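Local coordinates for pyruvate-formate lyase-activating enzyme (Bacteroides vulgatus ATCC 8482, PDB 3CAN), which is probably an activating enzyme of the radical SAM superfamily, its crystallised domain having a parallel alpha/beta fold related to the TIM barrel, at residues L132-D136 with M156-S160; L21-K26 with E50-C55; D61-S67 with N78-L82. The contacts are given in a common frame with arbitrary orientation. Residues are numbered along the deposited sequence.

Interaction 1 (L132-D136 with M156-S160)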
# COMPACT_ATOMS: atom_id res chain seq x y z
N LEU A 132 -10.39 -2.61 -0.66
CA LEU A 132 -9.34 -3.58 -0.39
C LEU A 132 -9.96 -4.85 0.21
O LEU A 132 -10.15 -4.93 1.43
CB LEU A 132 -8.31 -2.97 0.57
CG LEU A 132 -7.85 -1.56 0.17
CD1 LEU A 132 -7.02 -0.92 1.27
CD2 LEU A 132 -7.08 -1.60 -1.15
N PRO A 133 -10.29 -5.83 -0.65
CA PRO A 133 -10.92 -7.03 -0.13
C PRO A 133 -10.08 -7.75 0.91
O PRO A 133 -8.86 -7.91 0.76
CB PRO A 133 -11.12 -7.90 -1.37
CG PRO A 133 -11.14 -6.94 -2.50
CD PRO A 133 -10.14 -5.89 -2.11
N TYR A 134 -10.75 -8.18 1.97
CA TYR A 134 -10.12 -8.88 3.05
C TYR A 134 -9.66 -10.23 2.56
O TYR A 134 -10.41 -10.95 1.89
CB TYR A 134 -11.12 -9.06 4.19
CG TYR A 134 -10.65 -9.93 5.33
CD1 TYR A 134 -9.84 -9.41 6.34
CD2 TYR A 134 -11.03 -11.27 5.42
CE1 TYR A 134 -9.41 -10.20 7.40
CE2 TYR A 134 -10.60 -12.07 6.47
CZ TYR A 134 -9.80 -11.53 7.45
OH TYR A 134 -9.37 -12.32 8.50
N HIS A 135 -8.42 -10.57 2.88
CA HIS A 135 -7.91 -11.90 2.61
C HIS A 135 -7.26 -12.41 3.88
O HIS A 135 -6.36 -11.77 4.42
CB HIS A 135 -6.94 -11.87 1.43
CG HIS A 135 -7.63 -11.69 0.10
ND1 HIS A 135 -8.15 -12.75 -0.61
CD2 HIS A 135 -7.88 -10.58 -0.63
CE1 HIS A 135 -8.70 -12.29 -1.73
NE2 HIS A 135 -8.54 -10.98 -1.76
N ASP A 136 -7.80 -13.53 4.38
CA ASP A 136 -7.30 -14.27 5.55
C ASP A 136 -8.35 -15.26 6.05
O ASP A 136 -8.01 -16.31 6.59
CB ASP A 136 -6.87 -13.36 6.71
CG ASP A 136 -5.35 -13.35 6.91
OD1 ASP A 136 -4.83 -12.36 7.46
OD2 ASP A 136 -4.69 -14.33 6.51
N MSE A 156 -15.68 -12.70 9.39
CA MSE A 156 -14.77 -11.93 8.55
C MSE A 156 -14.28 -12.79 7.41
O MSE A 156 -13.42 -13.66 7.59
CB MSE A 156 -13.58 -11.43 9.35
CG MSE A 156 -13.94 -10.40 10.38
SE MSE A 156 -12.34 -9.58 11.07
CE MSE A 156 -11.81 -8.54 9.50
N GLN A 157 -14.85 -12.56 6.24
CA GLN A 157 -14.55 -13.33 5.05
C GLN A 157 -14.23 -12.40 3.90
O GLN A 157 -14.58 -11.22 3.93
CB GLN A 157 -15.76 -14.19 4.67
CG GLN A 157 -16.32 -15.01 5.82
CD GLN A 157 -17.56 -15.78 5.43
OE1 GLN A 157 -18.25 -15.43 4.47
NE2 GLN A 157 -17.84 -16.85 6.16
N THR A 158 -13.57 -12.95 2.90
CA THR A 158 -13.31 -12.26 1.66
C THR A 158 -14.65 -12.06 0.95
O THR A 158 -15.41 -13.02 0.81
CB THR A 158 -12.36 -13.09 0.78
OG1 THR A 158 -11.18 -13.39 1.53
CG2 THR A 158 -11.98 -12.34 -0.50
N PRO A 159 -14.96 -10.82 0.53
CA PRO A 159 -16.19 -10.66 -0.24
C PRO A 159 -16.08 -11.33 -1.62
O PRO A 159 -15.01 -11.32 -2.24
CB PRO A 159 -16.34 -9.14 -0.36
CG PRO A 159 -14.95 -8.61 -0.21
CD PRO A 159 -14.25 -9.55 0.72
N SER A 160 -17.18 -11.93 -2.06
CA SER A 160 -17.23 -12.57 -3.38
C SER A 160 -16.93 -11.56 -4.47
O SER A 160 -17.07 -10.35 -4.26
CB SER A 160 -18.62 -13.17 -3.62
OG SER A 160 -19.61 -12.15 -3.63

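Interaction 2 (L21-K26 with E50-C55)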
# COMPACT_ATOMS: atom_id res chain seq x y z
N LEU A 21 6.44 14.52 12.59
CA LEU A 21 5.84 14.23 11.27
C LEU A 21 5.99 15.43 10.34
O LEU A 21 6.48 15.30 9.23
CB LEU A 21 4.37 13.88 11.44
CG LEU A 21 3.52 13.65 10.20
CD1 LEU A 21 4.06 12.51 9.38
CD2 LEU A 21 2.08 13.41 10.62
N ILE A 22 5.62 16.61 10.82
CA ILE A 22 5.73 17.83 10.02
C ILE A 22 7.19 18.13 9.65
O ILE A 22 7.50 18.51 8.52
CB ILE A 22 5.07 19.03 10.75
CG1 ILE A 22 3.55 18.81 10.91
CG2 ILE A 22 5.34 20.33 9.99
CD1 ILE A 22 2.82 18.65 9.63
N ASP A 23 8.11 17.93 10.59
CA ASP A 23 9.53 18.13 10.31
C ASP A 23 10.02 17.19 9.19
O ASP A 23 10.70 17.62 8.27
CB ASP A 23 10.35 17.92 11.57
CG ASP A 23 11.81 18.26 11.37
OD1 ASP A 23 12.10 19.43 11.06
OD2 ASP A 23 12.63 17.36 11.48
N ILE A 24 9.67 15.92 9.28
CA ILE A 24 10.10 14.96 8.26
C ILE A 24 9.45 15.31 6.92
O ILE A 24 10.10 15.28 5.89
CB ILE A 24 9.76 13.53 8.66
CG1 ILE A 24 10.52 13.12 9.94
CG2 ILE A 24 10.05 12.56 7.48
CD1 ILE A 24 12.04 13.29 9.90
N LEU A 25 8.16 15.65 6.95
CA LEU A 25 7.48 16.09 5.73
C LEU A 25 8.18 17.30 5.09
O LEU A 25 8.40 17.32 3.88
CB LEU A 25 6.02 16.40 6.03
CG LEU A 25 5.12 15.19 6.30
CD1 LEU A 25 3.74 15.68 6.77
CD2 LEU A 25 4.97 14.29 5.07
N LYS A 26 8.54 18.29 5.90
CA LYS A 26 9.28 19.44 5.37
C LYS A 26 10.61 19.04 4.72
O LYS A 26 10.93 19.49 3.62
CB LYS A 26 9.52 20.47 6.47
CG LYS A 26 8.26 21.25 6.78
CD LYS A 26 8.43 22.19 7.94
CE LYS A 26 7.23 23.10 8.06
NZ LYS A 26 7.33 23.94 9.29
N GLU A 50 -1.88 21.80 9.01
CA GLU A 50 -0.42 21.86 8.87
C GLU A 50 0.11 20.69 8.04
O GLU A 50 1.03 20.87 7.25
CB GLU A 50 0.27 21.91 10.23
CG GLU A 50 1.79 22.16 10.17
CD GLU A 50 2.18 23.52 9.60
OE1 GLU A 50 1.35 24.45 9.61
OE2 GLU A 50 3.34 23.66 9.15
N VAL A 51 -0.46 19.50 8.23
CA VAL A 51 -0.08 18.35 7.40
C VAL A 51 -0.37 18.64 5.92
O VAL A 51 0.48 18.43 5.06
CB VAL A 51 -0.80 17.05 7.83
CG1 VAL A 51 -0.61 15.96 6.75
CG2 VAL A 51 -0.24 16.57 9.18
N MSE A 52 -1.54 19.20 5.62
CA MSE A 52 -1.87 19.56 4.23
C MSE A 52 -0.89 20.58 3.62
O MSE A 52 -0.60 20.53 2.44
CB MSE A 52 -3.31 20.07 4.13
CG MSE A 52 -4.35 18.99 4.27
SE MSE A 52 -6.15 19.62 3.86
CE MSE A 52 -6.46 20.70 5.44
N ARG A 53 -0.36 21.49 4.43
CA ARG A 53 0.63 22.43 3.94
C ARG A 53 1.96 21.77 3.57
O ARG A 53 2.79 22.37 2.88
CB ARG A 53 0.85 23.54 4.96
CG ARG A 53 -0.27 24.54 5.01
CD ARG A 53 0.13 25.77 5.79
NE ARG A 53 -0.09 25.58 7.21
CZ ARG A 53 -1.26 25.77 7.83
NH1 ARG A 53 -1.35 25.55 9.13
NH2 ARG A 53 -2.34 26.18 7.17
N ASN A 54 2.16 20.52 4.01
CA ASN A 54 3.44 19.85 3.89
C ASN A 54 3.34 18.45 3.28
O ASN A 54 4.15 17.58 3.57
CB ASN A 54 4.12 19.81 5.25
CG ASN A 54 4.46 21.21 5.77
OD1 ASN A 54 5.39 21.86 5.28
ND2 ASN A 54 3.68 21.68 6.74
N CYS A 55 2.35 18.26 2.42
CA CYS A 55 2.29 17.01 1.66
C CYS A 55 1.48 17.19 0.40
O CYS A 55 0.93 18.27 0.15
CB CYS A 55 1.77 15.85 2.51
SG CYS A 55 -0.01 15.89 2.86

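Interaction 3 (D61-S67 with N78-L82)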
# COMPACT_ATOMS: atom_id res chain seq x y z
N ASP A 61 -8.94 6.16 5.90
CA ASP A 61 -9.69 4.91 5.92
C ASP A 61 -11.13 5.21 6.32
O ASP A 61 -11.37 5.97 7.27
CB ASP A 61 -9.13 3.93 6.96
CG ASP A 61 -7.79 3.36 6.57
OD1 ASP A 61 -7.32 3.61 5.44
OD2 ASP A 61 -7.20 2.66 7.41
N LEU A 62 -12.08 4.61 5.61
CA LEU A 62 -13.49 4.69 5.99
C LEU A 62 -14.03 3.27 6.18
O LEU A 62 -14.66 2.70 5.30
CB LEU A 62 -14.27 5.44 4.92
CG LEU A 62 -15.73 5.75 5.19
CD1 LEU A 62 -15.86 6.54 6.50
CD2 LEU A 62 -16.33 6.51 4.01
N LYS A 63 -13.74 2.70 7.34
CA LYS A 63 -14.04 1.29 7.61
C LYS A 63 -15.53 1.02 7.74
O LYS A 63 -16.02 -0.03 7.30
CB LYS A 63 -13.29 0.79 8.85
CG LYS A 63 -11.92 0.21 8.52
CD LYS A 63 -11.21 -0.36 9.75
CE LYS A 63 -10.10 0.57 10.24
NZ LYS A 63 -9.63 0.27 11.62
N SER A 64 -16.27 1.97 8.31
CA SER A 64 -17.72 1.80 8.45
C SER A 64 -18.39 3.12 8.74
O SER A 64 -17.85 3.94 9.47
CB SER A 64 -18.08 0.84 9.59
OG SER A 64 -19.49 0.62 9.60
N MSE A 65 -19.60 3.27 8.20
CA MSE A 65 -20.47 4.39 8.58
C MSE A 65 -21.19 4.11 9.91
O MSE A 65 -21.74 5.02 10.51
CB MSE A 65 -21.49 4.65 7.49
CG MSE A 65 -20.91 5.15 6.20
SE MSE A 65 -19.87 6.81 6.34
CE MSE A 65 -21.30 8.04 6.85
N ASP A 66 -21.17 2.85 10.34
CA ASP A 66 -21.72 2.44 11.63
C ASP A 66 -20.66 2.61 12.70
O ASP A 66 -19.66 1.89 12.72
CB ASP A 66 -22.17 0.97 11.51
CG ASP A 66 -22.89 0.46 12.75
OD1 ASP A 66 -22.60 0.90 13.87
OD2 ASP A 66 -23.75 -0.42 12.57
N SER A 67 -20.85 3.59 13.59
CA SER A 67 -19.84 3.89 14.62
C SER A 67 -19.60 2.73 15.58
O SER A 67 -18.50 2.57 16.11
CB SER A 67 -20.20 5.15 15.40
OG SER A 67 -19.07 5.66 16.09
N ASN A 78 -16.37 6.56 14.86
CA ASN A 78 -16.08 7.15 13.55
C ASN A 78 -16.36 8.64 13.43
O ASN A 78 -16.10 9.24 12.38
CB ASN A 78 -16.77 6.37 12.42
CG ASN A 78 -18.28 6.52 12.42
OD1 ASN A 78 -18.86 7.24 13.24
ND2 ASN A 78 -18.92 5.84 11.49
N GLU A 79 -16.87 9.26 14.50
CA GLU A 79 -17.24 10.67 14.44
C GLU A 79 -16.08 11.56 13.96
O GLU A 79 -16.24 12.42 13.07
CB GLU A 79 -17.79 11.13 15.80
CG GLU A 79 -19.27 10.74 16.05
CD GLU A 79 -19.52 9.28 16.47
OE1 GLU A 79 -18.62 8.44 16.42
OE2 GLU A 79 -20.66 8.96 16.87
N LEU A 80 -14.89 11.35 14.53
CA LEU A 80 -13.71 12.10 14.14
C LEU A 80 -13.26 11.80 12.71
O LEU A 80 -12.82 12.69 12.00
CB LEU A 80 -12.55 11.78 15.09
CG LEU A 80 -11.21 12.44 14.76
CD1 LEU A 80 -11.35 13.94 14.80
CD2 LEU A 80 -10.15 11.96 15.73
N ILE A 81 -13.35 10.54 12.31
CA ILE A 81 -12.96 10.13 10.96
C ILE A 81 -13.81 10.91 9.94
O ILE A 81 -13.28 11.47 8.98
CB ILE A 81 -13.12 8.60 10.74
CG1 ILE A 81 -11.99 7.82 11.41
CG2 ILE A 81 -13.10 8.24 9.25
CD1 ILE A 81 -11.96 7.88 12.87
N LEU A 82 -15.11 10.98 10.19
CA LEU A 82 -16.00 11.68 9.27
C LEU A 82 -15.73 13.18 9.26
O LEU A 82 -15.77 13.81 8.21
CB LEU A 82 -17.46 11.39 9.62
CG LEU A 82 -17.86 9.91 9.51
CD1 LEU A 82 -19.34 9.71 9.87
CD2 LEU A 82 -17.57 9.36 8.12

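Interaction 1 (L132-D136 with M156-S160)
The end of strand 128-133 and the residues after it meet a second, irregular segment at the surface, and 322 Å² is buried between them. Residues 132-136 run off the end of strand 128-133. Residues 156-160 lead into helix 161-173. Their end-to-end directions are 136° apart, and the CA atoms come closest at Tyr134 and Thr158, 4.9 Å.

One hydrogen bond joins them. Thr158 OG1 donates to Tyr134 O at 2.6 Å. The same oxygen also receives a CA-H...O contact from Thr158 CA at 3.2 Å, so a single residue approaches this carbonyl twice.

Aromatic contacts flank that bond. Tyr134 has the largest area covered. Met156, a selenomethionine, places CB over one face of the Tyr134 ring. Met156 SE lies obliquely, 5.2 Å from that ring's centroid, a Met-aromatic contact, and Met156 CE is 3.6 Å from Tyr134 CE1. On His135, Thr158 CG2 sits over a ring face, 3.9 Å from the centroid, in a CH-pi contact. Thr158 thus serves both chemistries, with OG1 on the backbone and CG2 on the imidazole.

Toward the helix, Pro133 CB makes an apolar contact with Pro159 CG at 4.1 Å. Pro159 CD is in van der Waals contact with the backbone at Tyr134 N, 4.0 Å away.

Nearby, Tyr134 makes a backbone hydrogen bond with Leu101, and His135 packs on Thr179 of the second subunit. Ser160 is the N-cap of helix 161-173, with its OG bonded to Val163 N. The arrangement belongs to a beta-alpha connection of the parallel sheet: residues 137-154 are not modelled, and the contact joins the ordered parts that flank this gap.

Interaction 2 (L21-K26 with E50-C55)
This is a mixed contact between helix 18-30 and the end of helix 45-53 with the residues after it. Both helices pack on the parallel sheet, beside strands 6-10, 35-38 and 57-61. The contact buries 344 Å².

Leu21, Ile22, Leu25 and Val51 form an apolar core. Ile22 CD1 is 3.7 Å from both Val51 CG2 and Glu50 CG. Leu25 CD1 reaches Val51 CG1 at 4.4 Å. Leu21 CD2 meets Val51 CG2 at 4.2 Å.

Lys26, Glu50 and Asn54 form a polar side. Asn54 is the most covered residue. Its ND2 bonds to Glu50 O at 2.8 Å, folding the side chain back over the last helical turn. Its backbone O lies 3.3 Å from Leu25 CB. Lys26 CG packs against Asn54 OD1 at 3.3 Å. Lys26 NZ is 4.0 Å from Glu50 OE2, beyond a salt bridge; Glu50 OE1 pairs with Arg53 NH1 at 3.0 Å.

The helices connect successive beta-alpha-beta units, 6-10 to 35-38 and 35-38 to 57-61. Leu25 and Val51 both rest on Val37 of the shared strand.

Interaction 3 (D61-S67 with N78-L82)
Asn78, Ser67 and Leu82 have the most surface buried in this contact, which totals 340 Å². It joins the loop after strand 57-61 to the start of helix 79-90.

Asn78 points toward the loop. Its ND2 donates to Ser64 O at 3.0 Å, with a near-linear angle of 165°, and makes a weak hydrogen bond to Met65 O at 3.1 Å. The loop is already bent at this point: Ser64 OG accepts from Asp66 N at 2.9 Å, an ST turn. Asn78 O in turn accepts from Leu82 N at 3.0 Å within the first turn of the helix.

Ser67 opens helix 67-74, just after the N-cap Asp66. Its OG donates to Glu79 OE1 at 2.8 Å. The beginnings of two helices are thereby tied together.

Leu82 supplies most of the apolar part. Leu82 CD2 is 3.7 Å from Leu62 CD1 and 3.9 Å from the SE of Met65, a selenomethionine. Beside it, Ile81 CG2 lies 4.3 Å from Leu62 CD1, and it also touches the backbone oxygen Asp61 O at 3.5 Å. Phe118 of helix 109-121 also packs on Leu82.

The polar bonds sit around Asn78 and Ser67, and the apolar packing lies one helical turn on. Asn78 ND2 bridges two consecutive loop carbonyls, the second weakly. This is consistent with a loop held in place by polar bonds and backed by a small hydrophobic patch.

The three contacts follow one another along the chain and do not touch. Interactions 1 and 2 lie on opposite sides of the chain's centre, with their own centres 34 Å apart. Interaction 3 is nearer the middle of the chain: its centre is 19 Å from that of interaction 1 and 24 Å from that of interaction 2. The closest atoms of interactions 1 and 3 are about 6 Å apart. These two involve segments that leave the C-terminal ends of strands 128-133 and 57-61, and it is at such strand ends that active sites of TIM-barrel-like folds generally lie. Interaction 2 instead packs helices beside the first three strands.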